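Local coordinates for probable dehydrogenase (Bordetella bronchiseptica, PDB 3MOI), which probably catalyses an NAD(P)-dependent oxidation or reduction as a member of the GFO/IDH/MocA oxidoreductase family, at residues A[198-203]-A[211-216]; A[99-104]-A[364-369]. All coordinates share one frame; numbering follows the deposited sequence.

Interaction 1 (A[198-203]-A[211-216]); sequences RAMTGR and EGNCAA
The guanidinium of Arg203 carries the carboxylate of Glu211 over one face: OE2 of Glu211 is 3.1 Å from NH1 of Arg203, the two planes are 39° apart, and no N-H of Arg203 points at the oxygen, which makes the salt bridge one of charge alone. It closes the loop end of an antiparallel beta hairpin, strands 194-202 and 213-220, in the mixed sheet of the GFO/IDH/MocA C-terminal domain. The two side chains run side by side in the same direction. Rotation about CB-CG of Glu211 (chi2 81°) bends the chain and sets CD off its line, and its other oxygen, OE1, is hydrogen-bonded to Thr168; its CG packs on CB of Thr201 at 3.9 Å. Between the strands, Met200 and Ala215 form a hydrogen-bonded pair with two bonds, Met200 N to Ala215 O at 2.9 Å and Ala215 N to Met200 O. The non-hydrogen-bonded pairs Ala199-Ala216 and Thr201-Cys214 turn their side chains to the face covered by helix 362-381, where Val375 touches Ala199, Thr201 and Cys214. Met200, Asn213 and Ala215 occupy the other face, and the second subunit packs on all three. Near the loop the register slips in a classic beta bulge, with Gly212 and Asn213 both opposite Gly202. Asn213 O accepts from Gly202 N, whereas Gly202 O receives Gly212 N at 3.0 Å and, in a weak second bond, Asn213 N at 3.4 Å.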
ATOM      1  N   ARG A 198     -10.067  -7.378   8.146  1.00 28.63           N
ATOM      2  CA  ARG A 198      -9.152  -8.459   7.920  1.00 29.44           C
ATOM      3  C   ARG A 198      -7.735  -7.939   8.156  1.00 30.58           C
ATOM      4  O   ARG A 198      -7.287  -7.028   7.429  1.00 30.84           O
ATOM      5  CB  ARG A 198      -9.288  -8.959   6.479  1.00 29.64           C
ATOM      6  CG  ARG A 198      -8.315 -10.049   6.091  1.00 28.38           C
ATOM      7  CD  ARG A 198      -8.462 -11.311   6.974  1.00 30.57           C
ATOM      8  NE  ARG A 198      -7.468 -12.306   6.601  1.00 30.88           N
ATOM      9  CZ  ARG A 198      -6.426 -12.645   7.345  1.00 29.99           C
ATOM     10  NH1 ARG A 198      -6.298 -12.103   8.539  1.00 27.41           N
ATOM     11  NH2 ARG A 198      -5.532 -13.549   6.895  1.00 27.06           N
ATOM     12  N   ALA A 199      -7.018  -8.515   9.130  1.00 31.04           N
ATOM     13  CA  ALA A 199      -5.634  -8.083   9.424  1.00 31.42           C
ATOM     14  C   ALA A 199      -4.717  -9.245   9.829  1.00 32.49           C
ATOM     15  O   ALA A 199      -5.197 -10.258  10.287  1.00 33.25           O
ATOM     16  CB  ALA A 199      -5.629  -7.032  10.473  1.00 29.45           C
ATOM     17  N   MET A 200      -3.410  -9.050   9.668  1.00 34.00           N
ATOM     18  CA  MET A 200      -2.342  -9.990  10.030  1.00 35.22           C
ATOM     19  C   MET A 200      -1.384  -9.108  10.772  1.00 35.53           C
ATOM     20  O   MET A 200      -1.135  -8.015  10.300  1.00 37.61           O
ATOM     21  CB  MET A 200      -1.612 -10.432   8.768  1.00 36.02           C
ATOM     22  CG  MET A 200      -0.363 -11.384   8.987  1.00 41.33           C
ATOM     23  SD  MET A 200       1.021 -10.927   7.932  1.00 43.53           S
ATOM     24  CE  MET A 200       1.422  -9.366   8.701  1.00 39.39           C
ATOM     25  N   THR A 201      -0.829  -9.541  11.893  1.00 35.14           N
ATOM     26  CA  THR A 201       0.230  -8.774  12.590  1.00 34.44           C
ATOM     27  C   THR A 201       1.468  -9.664  12.736  1.00 34.41           C
ATOM     28  O   THR A 201       1.343 -10.844  12.731  1.00 32.89           O
ATOM     29  CB  THR A 201      -0.201  -8.413  13.991  1.00 34.35           C
ATOM     30  OG1 THR A 201      -0.485  -9.654  14.659  1.00 32.30           O
ATOM     31  CG2 THR A 201      -1.433  -7.504  13.968  1.00 30.24           C
ATOM     32  N   GLY A 202       2.642  -9.063  12.870  1.00 35.03           N
ATOM     33  CA  GLY A 202       3.886  -9.768  13.157  1.00 36.08           C
ATOM     34  C   GLY A 202       4.609  -9.141  14.333  1.00 38.10           C
ATOM     35  O   GLY A 202       4.407  -7.946  14.691  1.00 37.96           O
ATOM     36  N   ARG A 203       5.421  -9.973  14.967  1.00 39.70           N
ATOM     37  CA  ARG A 203       6.285  -9.590  16.080  1.00 39.55           C
ATOM     38  C   ARG A 203       7.627 -10.132  15.699  1.00 38.18           C
ATOM     39  O   ARG A 203       8.132 -11.072  16.276  1.00 37.33           O
ATOM     40  CB  ARG A 203       5.846 -10.268  17.346  1.00 40.67           C
ATOM     41  CG  ARG A 203       4.506  -9.846  17.835  1.00 46.60           C
ATOM     42  CD  ARG A 203       4.339 -10.327  19.249  1.00 55.33           C
ATOM     43  NE  ARG A 203       3.549 -11.537  19.264  1.00 63.96           N
ATOM     44  CZ  ARG A 203       2.469 -11.714  20.029  1.00 72.59           C
ATOM     45  NH1 ARG A 203       2.071 -10.752  20.898  1.00 73.59           N
ATOM     46  NH2 ARG A 203       1.772 -12.866  19.920  1.00 74.21           N
ATOM     47  N   GLU A 211       3.874  -6.241  18.840  1.00 33.39           N
ATOM     48  CA  GLU A 211       3.612  -6.143  17.443  1.00 32.32           C
ATOM     49  C   GLU A 211       4.423  -5.002  16.860  1.00 31.34           C
ATOM     50  O   GLU A 211       4.328  -3.882  17.311  1.00 31.43           O
ATOM     51  CB  GLU A 211       2.117  -5.917  17.201  1.00 32.17           C
ATOM     52  CG  GLU A 211       1.255  -7.155  17.393  1.00 32.66           C
ATOM     53  CD  GLU A 211       0.893  -7.473  18.827  1.00 34.59           C
ATOM     54  OE1 GLU A 211       0.997  -6.547  19.660  1.00 34.24           O
ATOM     55  OE2 GLU A 211       0.526  -8.668  19.129  1.00 39.06           O
ATOM     56  N   GLY A 212       5.217  -5.297  15.854  1.00 30.74           N
ATOM     57  CA  GLY A 212       5.852  -4.274  15.066  1.00 30.91           C
ATOM     58  C   GLY A 212       5.371  -4.059  13.646  1.00 31.19           C
ATOM     59  O   GLY A 212       5.678  -3.012  13.077  1.00 31.67           O
ATOM     60  N   ASN A 213       4.628  -5.004  13.048  1.00 31.35           N
ATOM     61  CA  ASN A 213       3.999  -4.736  11.733  1.00 30.60           C
ATOM     62  C   ASN A 213       2.602  -5.257  11.560  1.00 31.24           C
ATOM     63  O   ASN A 213       2.190  -6.259  12.138  1.00 32.85           O
ATOM     64  CB  ASN A 213       4.845  -5.283  10.599  1.00 30.62           C
ATOM     65  CG  ASN A 213       4.991  -6.829  10.641  1.00 29.59           C
ATOM     66  OD1 ASN A 213       5.446  -7.383  11.608  1.00 34.06           O
ATOM     67  ND2 ASN A 213       4.624  -7.483   9.588  1.00 27.61           N
ATOM     68  N   CYS A 214       1.891  -4.659  10.634  1.00 31.21           N
ATOM     69  CA  CYS A 214       0.542  -5.076  10.416  1.00 30.79           C
ATOM     70  C   CYS A 214       0.136  -4.808   9.033  1.00 30.30           C
ATOM     71  O   CYS A 214       0.398  -3.738   8.549  1.00 30.31           O
ATOM     72  CB  CYS A 214      -0.365  -4.258  11.282  1.00 31.23           C
ATOM     73  SG  CYS A 214      -2.132  -4.451  10.918  1.00 35.87           S
ATOM     74  N   ALA A 215      -0.589  -5.750   8.436  1.00 29.65           N
ATOM     75  CA  ALA A 215      -1.242  -5.522   7.171  1.00 30.11           C
ATOM     76  C   ALA A 215      -2.734  -5.738   7.367  1.00 30.09           C
ATOM     77  O   ALA A 215      -3.129  -6.785   7.911  1.00 29.10           O
ATOM     78  CB  ALA A 215      -0.643  -6.462   6.008  1.00 27.28           C
ATOM     79  N   ALA A 216      -3.533  -4.759   6.926  1.00 30.26           N
ATOM     80  CA  ALA A 216      -4.999  -4.819   7.095  1.00 31.48           C
ATOM     81  C   ALA A 216      -5.789  -4.246   5.959  1.00 32.10           C
ATOM     82  O   ALA A 216      -5.374  -3.281   5.330  1.00 32.69           O
ATOM     83  CB  ALA A 216      -5.465  -4.096   8.425  1.00 30.12           C
TER

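Interaction 2 (A[99-104]-A[364-369]); sequences LSRDEA and WGKDTL
Helix 101-114 of the NAD-binding Rossmann-fold region begins here against helix 362-381, near the C-terminus of the chain. Ser100 is its N-cap: OG of Ser100 accepts from N of Glu103 at 3.0 Å with a nearly straight N-H...O angle of 168°. No hydrogen bond crosses the contact; the close approaches between the segments are van der Waals. With CG of Leu369 anti to its own backbone N (chi1 171°), the two methyls it carries reach the backbone leading into the helix, CD1 lying 3.8 Å from O of Leu99 and CD2 4.0 Å from C of Ser100. One turn earlier, Lys366 lays an extended chain beside the first turn: its CG is 4.0 Å from CB of Ala104, and its CE is 4.1 Å from O of Arg101. That same CE sits over one face of the Arg101 guanidinium. The like charges come near, NH1 of Arg101 being 4.5 Å from NZ of Lys366, but each side chain has an acidic partner, Glu370 for Arg101 and Asp105 for Lys366, which probably offsets the repulsion. Tyr176 touches both Leu99 and Leu369. The arrangement is that of an N-capped Rossmann-fold helix packed on a second helix through the Leu369 methyls and the Lys366 methylene chain.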
ATOM      1  N   LEU A  99      -7.419   0.470  27.164  1.00 37.84           N
ATOM      2  CA  LEU A  99      -7.300  -0.854  26.597  1.00 37.66           C
ATOM      3  C   LEU A  99      -8.574  -1.667  26.828  1.00 36.36           C
ATOM      4  O   LEU A  99      -8.742  -2.735  26.241  1.00 35.53           O
ATOM      5  CB  LEU A  99      -6.163  -1.592  27.277  1.00 39.03           C
ATOM      6  CG  LEU A  99      -4.714  -1.552  26.767  1.00 42.30           C
ATOM      7  CD1 LEU A  99      -4.365  -0.264  26.039  1.00 40.72           C
ATOM      8  CD2 LEU A  99      -3.753  -1.895  27.954  1.00 43.15           C
ATOM      9  N   SER A 100      -9.480  -1.146  27.632  1.00 34.67           N
ATOM     10  CA  SER A 100     -10.593  -1.938  28.136  1.00 34.91           C
ATOM     11  C   SER A 100     -12.023  -1.404  27.715  1.00 34.87           C
ATOM     12  O   SER A 100     -12.406  -0.302  28.038  1.00 34.71           O
ATOM     13  CB  SER A 100     -10.448  -1.978  29.652  1.00 33.32           C
ATOM     14  OG  SER A 100     -11.691  -1.982  30.284  1.00 34.18           O
ATOM     15  N   ARG A 101     -12.819  -2.212  27.052  1.00 34.39           N
ATOM     16  CA  ARG A 101     -14.143  -1.780  26.720  1.00 34.81           C
ATOM     17  C   ARG A 101     -14.988  -1.306  27.904  1.00 34.49           C
ATOM     18  O   ARG A 101     -15.710  -0.304  27.797  1.00 34.08           O
ATOM     19  CB  ARG A 101     -14.835  -2.903  26.015  1.00 36.27           C
ATOM     20  CG  ARG A 101     -14.239  -3.240  24.589  1.00 41.13           C
ATOM     21  CD  ARG A 101     -14.636  -4.611  24.112  1.00 51.01           C
ATOM     22  NE  ARG A 101     -15.614  -4.514  23.018  1.00 60.17           N
ATOM     23  CZ  ARG A 101     -16.952  -4.513  23.127  1.00 64.08           C
ATOM     24  NH1 ARG A 101     -17.543  -4.608  24.323  1.00 64.68           N
ATOM     25  NH2 ARG A 101     -17.706  -4.406  22.007  1.00 64.21           N
ATOM     26  N   ASP A 102     -14.915  -2.004  29.027  1.00 33.96           N
ATOM     27  CA  ASP A 102     -15.632  -1.606  30.215  1.00 33.88           C
ATOM     28  C   ASP A 102     -15.196  -0.219  30.674  1.00 32.76           C
ATOM     29  O   ASP A 102     -16.027   0.627  31.075  1.00 31.57           O
ATOM     30  CB  ASP A 102     -15.357  -2.576  31.374  1.00 34.35           C
ATOM     31  CG  ASP A 102     -15.939  -3.959  31.163  1.00 39.46           C
ATOM     32  OD1 ASP A 102     -16.997  -4.125  30.496  1.00 42.65           O
ATOM     33  OD2 ASP A 102     -15.345  -4.918  31.745  1.00 47.37           O
ATOM     34  N   GLU A 103     -13.888  -0.012  30.704  1.00 31.75           N
ATOM     35  CA  GLU A 103     -13.393   1.323  30.997  1.00 32.57           C
ATOM     36  C   GLU A 103     -14.015   2.354  30.046  1.00 32.05           C
ATOM     37  O   GLU A 103     -14.587   3.395  30.463  1.00 31.52           O
ATOM     38  CB  GLU A 103     -11.867   1.400  30.953  1.00 32.57           C
ATOM     39  CG  GLU A 103     -11.229   0.727  32.186  1.00 34.03           C
ATOM     40  CD  GLU A 103      -9.717   1.018  32.414  1.00 34.98           C
ATOM     41  OE1 GLU A 103      -9.131   1.889  31.756  1.00 30.19           O
ATOM     42  OE2 GLU A 103      -9.100   0.354  33.305  1.00 39.08           O
ATOM     43  N   ALA A 104     -13.904   2.067  28.768  1.00 31.49           N
ATOM     44  CA  ALA A 104     -14.438   2.981  27.790  1.00 31.78           C
ATOM     45  C   ALA A 104     -15.918   3.270  28.081  1.00 31.86           C
ATOM     46  O   ALA A 104     -16.352   4.355  27.901  1.00 30.28           O
ATOM     47  CB  ALA A 104     -14.254   2.453  26.466  1.00 30.82           C
ATOM     48  N   TRP A 364     -16.202   7.671  19.800  1.00 28.36           N
ATOM     49  CA  TRP A 364     -15.381   7.503  18.660  1.00 28.13           C
ATOM     50  C   TRP A 364     -14.152   6.777  19.111  1.00 28.54           C
ATOM     51  O   TRP A 364     -13.681   5.879  18.456  1.00 29.36           O
ATOM     52  CB  TRP A 364     -15.064   8.870  18.109  1.00 28.39           C
ATOM     53  CG  TRP A 364     -13.900   8.981  17.192  1.00 31.32           C
ATOM     54  CD1 TRP A 364     -12.572   8.892  17.521  1.00 32.07           C
ATOM     55  CD2 TRP A 364     -13.941   9.362  15.828  1.00 34.39           C
ATOM     56  NE1 TRP A 364     -11.788   9.081  16.402  1.00 34.65           N
ATOM     57  CE2 TRP A 364     -12.613   9.388  15.354  1.00 35.94           C
ATOM     58  CE3 TRP A 364     -14.976   9.657  14.941  1.00 36.52           C
ATOM     59  CZ2 TRP A 364     -12.309   9.738  14.069  1.00 36.25           C
ATOM     60  CZ3 TRP A 364     -14.674   9.983  13.685  1.00 34.65           C
ATOM     61  CH2 TRP A 364     -13.358  10.013  13.238  1.00 35.76           C
ATOM     62  N   GLY A 365     -13.618   7.181  20.243  1.00 28.76           N
ATOM     63  CA  GLY A 365     -12.505   6.473  20.897  1.00 28.64           C
ATOM     64  C   GLY A 365     -12.770   4.987  21.138  1.00 28.94           C
ATOM     65  O   GLY A 365     -11.954   4.122  20.703  1.00 27.83           O
ATOM     66  N   LYS A 366     -13.920   4.669  21.755  1.00 28.53           N
ATOM     67  CA  LYS A 366     -14.235   3.242  22.002  1.00 29.12           C
ATOM     68  C   LYS A 366     -14.243   2.501  20.692  1.00 28.76           C
ATOM     69  O   LYS A 366     -13.676   1.400  20.587  1.00 29.44           O
ATOM     70  CB  LYS A 366     -15.578   3.014  22.712  1.00 29.29           C
ATOM     71  CG  LYS A 366     -15.926   1.535  22.941  1.00 29.05           C
ATOM     72  CD  LYS A 366     -17.267   1.348  23.651  1.00 29.31           C
ATOM     73  CE  LYS A 366     -17.469  -0.115  24.087  1.00 31.15           C
ATOM     74  NZ  LYS A 366     -18.827  -0.308  24.758  1.00 30.60           N
ATOM     75  N   ASP A 367     -14.861   3.122  19.709  1.00 28.27           N
ATOM     76  CA  ASP A 367     -14.927   2.579  18.388  1.00 28.88           C
ATOM     77  C   ASP A 367     -13.555   2.295  17.785  1.00 29.75           C
ATOM     78  O   ASP A 367     -13.318   1.194  17.246  1.00 29.62           O
ATOM     79  CB  ASP A 367     -15.778   3.451  17.476  1.00 29.05           C
ATOM     80  CG  ASP A 367     -15.882   2.860  16.085  1.00 30.55           C
ATOM     81  OD1 ASP A 367     -16.851   2.060  15.802  1.00 32.33           O
ATOM     82  OD2 ASP A 367     -14.938   3.138  15.313  1.00 28.63           O
ATOM     83  N   THR A 368     -12.605   3.205  17.965  1.00 30.11           N
ATOM     84  CA  THR A 368     -11.252   2.926  17.510  1.00 29.68           C
ATOM     85  C   THR A 368     -10.643   1.791  18.332  1.00 30.89           C
ATOM     86  O   THR A 368      -9.927   0.874  17.807  1.00 32.64           O
ATOM     87  CB  THR A 368     -10.415   4.178  17.574  1.00 29.34           C
ATOM     88  OG1 THR A 368     -10.921   5.078  16.595  1.00 29.76           O
ATOM     89  CG2 THR A 368      -8.914   3.901  17.312  1.00 27.34           C
ATOM     90  N   LEU A 369     -10.901   1.791  19.626  1.00 31.03           N
ATOM     91  CA  LEU A 369     -10.400   0.656  20.427  1.00 30.92           C
ATOM     92  C   LEU A 369     -10.979  -0.630  19.823  1.00 31.72           C
ATOM     93  O   LEU A 369     -10.223  -1.564  19.596  1.00 32.38           O
ATOM     94  CB  LEU A 369     -10.743   0.822  21.888  1.00 31.00           C
ATOM     95  CG  LEU A 369     -10.501  -0.334  22.860  1.00 30.78           C
ATOM     96  CD1 LEU A 369      -9.019  -0.757  22.988  1.00 27.56           C
ATOM     97  CD2 LEU A 369     -11.050   0.076  24.167  1.00 27.93           C
TER

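In the fold
Helix 362-381 is common to both contacts: interaction 2 uses its residues 364-369, and farther along it Val375, Leu376, Ser378 and Ser379 meet the segments of interaction 1. The centres of the contacts are 20 Å apart and their nearest atoms about 10 Å, so they do not touch directly. Along the chain, segment 99-104 comes first, then the hairpin 198-203 and 211-216, and last 364-369; the sequence-local hairpin thus falls between the halves of a contact spanning some 260 residues. Geometrically, this late helix bridges the Rossmann-fold region and the mixed sheet of the C-terminal domain, while the hairpin's other face meets the second subunit.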